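Local atomic coordinates of salt-tolerant glutaminase (Micrococcus luteus, PDB entry 3AGD), a protein that probably catalyses the hydrolysis of L-glutamine to L-glutamate and ammonium, and belongs to the glutaminase family. Residues V408-R413 and E440-E445. Sequence-based numbering, arbitrary orientation.
Sequences VLNLAR and EVEDPE
Leu409 and Val441 pair side by side on one face of two neighbouring parallel strands, and they illustrate how such a pair can turn different chemistry to its two sides: the opposite face carries Val408 with the polar Asn410, Glu440 and Glu442. From beyond the paired residues, Leu411 CD1 reaches to 3.9 Å from Val441 CG1, while the other branch of the valine, CG2, faces Leu409 CB. Leu409 continues onto Ile425 and Val429 of helix 419-434, which packs over this face, away from the glutamate-binding residues. Leu411 CD1 also lies 3.7 Å from Asp443 CG, against a flat carboxylate whose two oxygens accept backbone N-H groups, from Ile447 and Leu448.

Between the faces, the backbones form a parallel ladder in which residues 409 and 411 bond to the residues flanking Val441. Leu409 N donates to Glu440 O, Leu409 O accepts from Glu442 N, and Leu411 N reaches Glu442 O (3.0 Å).

On the reverse face, Val408 CG1, anti to the backbone N (chi1 179°), rests against the Glu442 carboxylate, 3.3 Å from Glu442 CD. Asn410 ND2 donates to Glu442 OE1 at 2.8 Å in a nearly straight bond, meeting it on the anti side, 30° out of the carboxylate plane; OE1 itself lies close to the amide plane, and the two planes are turned 77° apart. At the other end of the amide, Asn410 OD1 accepts from Ala412 N at 2.8 Å, closing an Asx turn where the strand corners; the side-chain amide is thus held at both ends. Glu440 lays CG against Val408 CG2, and its OE1 forms a salt bridge with Arg438.

Strand 406-417, helix 419-434 and strand 438-442 together make a beta-alpha-beta crossover, consistent with a STAS domain.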
loop_
_atom_site.group_PDB
_atom_site.type_symbol
_atom_site.label_atom_id
_atom_site.label_comp_id
_atom_site.label_asym_id
_atom_site.label_seq_id
_atom_site.Cartn_x
_atom_site.Cartn_y
_atom_site.Cartn_z
ATOM N N VAL A 408 20.988 -18.750 19.446
ATOM C CA VAL A 408 20.626 -17.652 20.330
ATOM C C VAL A 408 19.736 -16.730 19.497
ATOM O O VAL A 408 20.183 -16.177 18.493
ATOM C CB VAL A 408 21.875 -16.869 20.796
ATOM C CG1 VAL A 408 21.466 -15.713 21.693
ATOM C CG2 VAL A 408 22.822 -17.799 21.536
ATOM N N LEU A 409 18.474 -16.593 19.895
ATOM C CA LEU A 409 17.535 -15.735 19.179
ATOM C C LEU A 409 17.408 -14.409 19.932
ATOM O O LEU A 409 16.671 -14.318 20.912
ATOM C CB LEU A 409 16.161 -16.410 19.094
ATOM C CG LEU A 409 15.362 -16.256 17.793
ATOM C CD1 LEU A 409 13.909 -16.645 18.047
ATOM C CD2 LEU A 409 15.437 -14.825 17.286
ATOM N N ASN A 410 18.118 -13.386 19.468
ATOM C CA ASN A 410 18.094 -12.078 20.122
ATOM C C ASN A 410 17.104 -11.090 19.491
ATOM O O ASN A 410 17.208 -10.752 18.307
ATOM C CB ASN A 410 19.500 -11.476 20.116
ATOM C CG ASN A 410 19.576 -10.178 20.887
ATOM O OD1 ASN A 410 18.977 -9.173 20.497
ATOM N ND2 ASN A 410 20.309 -10.193 21.996
ATOM N N LEU A 411 16.164 -10.612 20.303
ATOM C CA LEU A 411 15.129 -9.683 19.852
ATOM C C LEU A 411 15.303 -8.251 20.380
ATOM O O LEU A 411 14.401 -7.421 20.241
ATOM C CB LEU A 411 13.753 -10.208 20.285
ATOM C CG LEU A 411 13.473 -11.701 20.088
ATOM C CD1 LEU A 411 12.108 -12.032 20.654
ATOM C CD2 LEU A 411 13.545 -12.061 18.621
ATOM N N ALA A 412 16.455 -7.957 20.976
ATOM C CA ALA A 412 16.704 -6.626 21.528
ATOM C C ALA A 412 16.498 -5.496 20.522
ATOM O O ALA A 412 15.987 -4.432 20.878
ATOM C CB ALA A 412 18.117 -6.552 22.108
ATOM N N ARG A 413 16.889 -5.723 19.270
ATOM C CA ARG A 413 16.751 -4.702 18.233
ATOM C C ARG A 413 15.365 -4.685 17.592
ATOM O O ARG A 413 15.073 -3.829 16.757
ATOM C CB ARG A 413 17.806 -4.905 17.144
ATOM C CG ARG A 413 19.242 -4.659 17.589
ATOM C CD ARG A 413 19.552 -3.183 17.677
ATOM N NE ARG A 413 20.938 -2.941 18.072
ATOM C CZ ARG A 413 21.513 -1.742 18.076
ATOM N NH1 ARG A 413 20.821 -0.676 17.702
ATOM N NH2 ARG A 413 22.777 -1.606 18.456
ATOM N N GLU A 440 17.767 -20.392 22.904
ATOM C CA GLU A 440 17.633 -19.508 24.044
ATOM C C GLU A 440 17.279 -18.133 23.506
ATOM O O GLU A 440 18.055 -17.510 22.779
ATOM C CB GLU A 440 18.909 -19.489 24.887
ATOM C CG GLU A 440 20.181 -19.137 24.173
ATOM C CD GLU A 440 21.393 -19.613 24.955
ATOM O OE1 GLU A 440 21.662 -20.837 24.954
ATOM O OE2 GLU A 440 22.067 -18.770 25.583
ATOM N N VAL A 441 16.073 -17.689 23.843
ATOM C CA VAL A 441 15.564 -16.407 23.385
ATOM C C VAL A 441 15.913 -15.250 24.314
ATOM O O VAL A 441 15.442 -15.188 25.451
ATOM C CB VAL A 441 14.024 -16.455 23.219
ATOM C CG1 VAL A 441 13.529 -15.164 22.582
ATOM C CG2 VAL A 441 13.625 -17.657 22.380
ATOM N N GLU A 442 16.744 -14.338 23.818
ATOM C CA GLU A 442 17.143 -13.161 24.576
ATOM C C GLU A 442 16.123 -12.090 24.209
ATOM O O GLU A 442 16.223 -11.448 23.162
ATOM C CB GLU A 442 18.556 -12.733 24.178
ATOM C CG GLU A 442 19.570 -13.865 24.292
ATOM C CD GLU A 442 20.994 -13.416 24.035
ATOM O OE1 GLU A 442 21.215 -12.647 23.075
ATOM O OE2 GLU A 442 21.897 -13.843 24.788
ATOM N N ASP A 443 15.136 -11.917 25.085
ATOM C CA ASP A 443 14.044 -10.976 24.870
ATOM C C ASP A 443 13.880 -10.040 26.072
ATOM O O ASP A 443 12.933 -10.172 26.845
ATOM C CB ASP A 443 12.763 -11.788 24.631
ATOM C CG ASP A 443 11.587 -10.939 24.189
ATOM O OD1 ASP A 443 11.796 -9.778 23.774
ATOM O OD2 ASP A 443 10.445 -11.450 24.240
ATOM N N PRO A 444 14.801 -9.074 26.232
ATOM C CA PRO A 444 14.757 -8.117 27.346
ATOM C C PRO A 444 13.393 -7.485 27.613
ATOM O O PRO A 444 12.908 -7.518 28.742
ATOM C CB PRO A 444 15.832 -7.091 26.972
ATOM C CG PRO A 444 15.959 -7.228 25.473
ATOM C CD PRO A 444 15.868 -8.716 25.284
ATOM N N GLU A 445 12.770 -6.911 26.589
ATOM C CA GLU A 445 11.456 -6.295 26.768
ATOM C C GLU A 445 10.332 -7.294 26.519
ATOM O O GLU A 445 9.187 -6.904 26.298
ATOM C CB GLU A 445 11.286 -5.099 25.827
ATOM C CG GLU A 445 11.905 -3.802 26.333
ATOM C CD GLU A 445 13.414 -3.845 26.370
ATOM O OE1 GLU A 445 14.026 -4.038 25.297
ATOM O OE2 GLU A 445 13.990 -3.684 27.467
#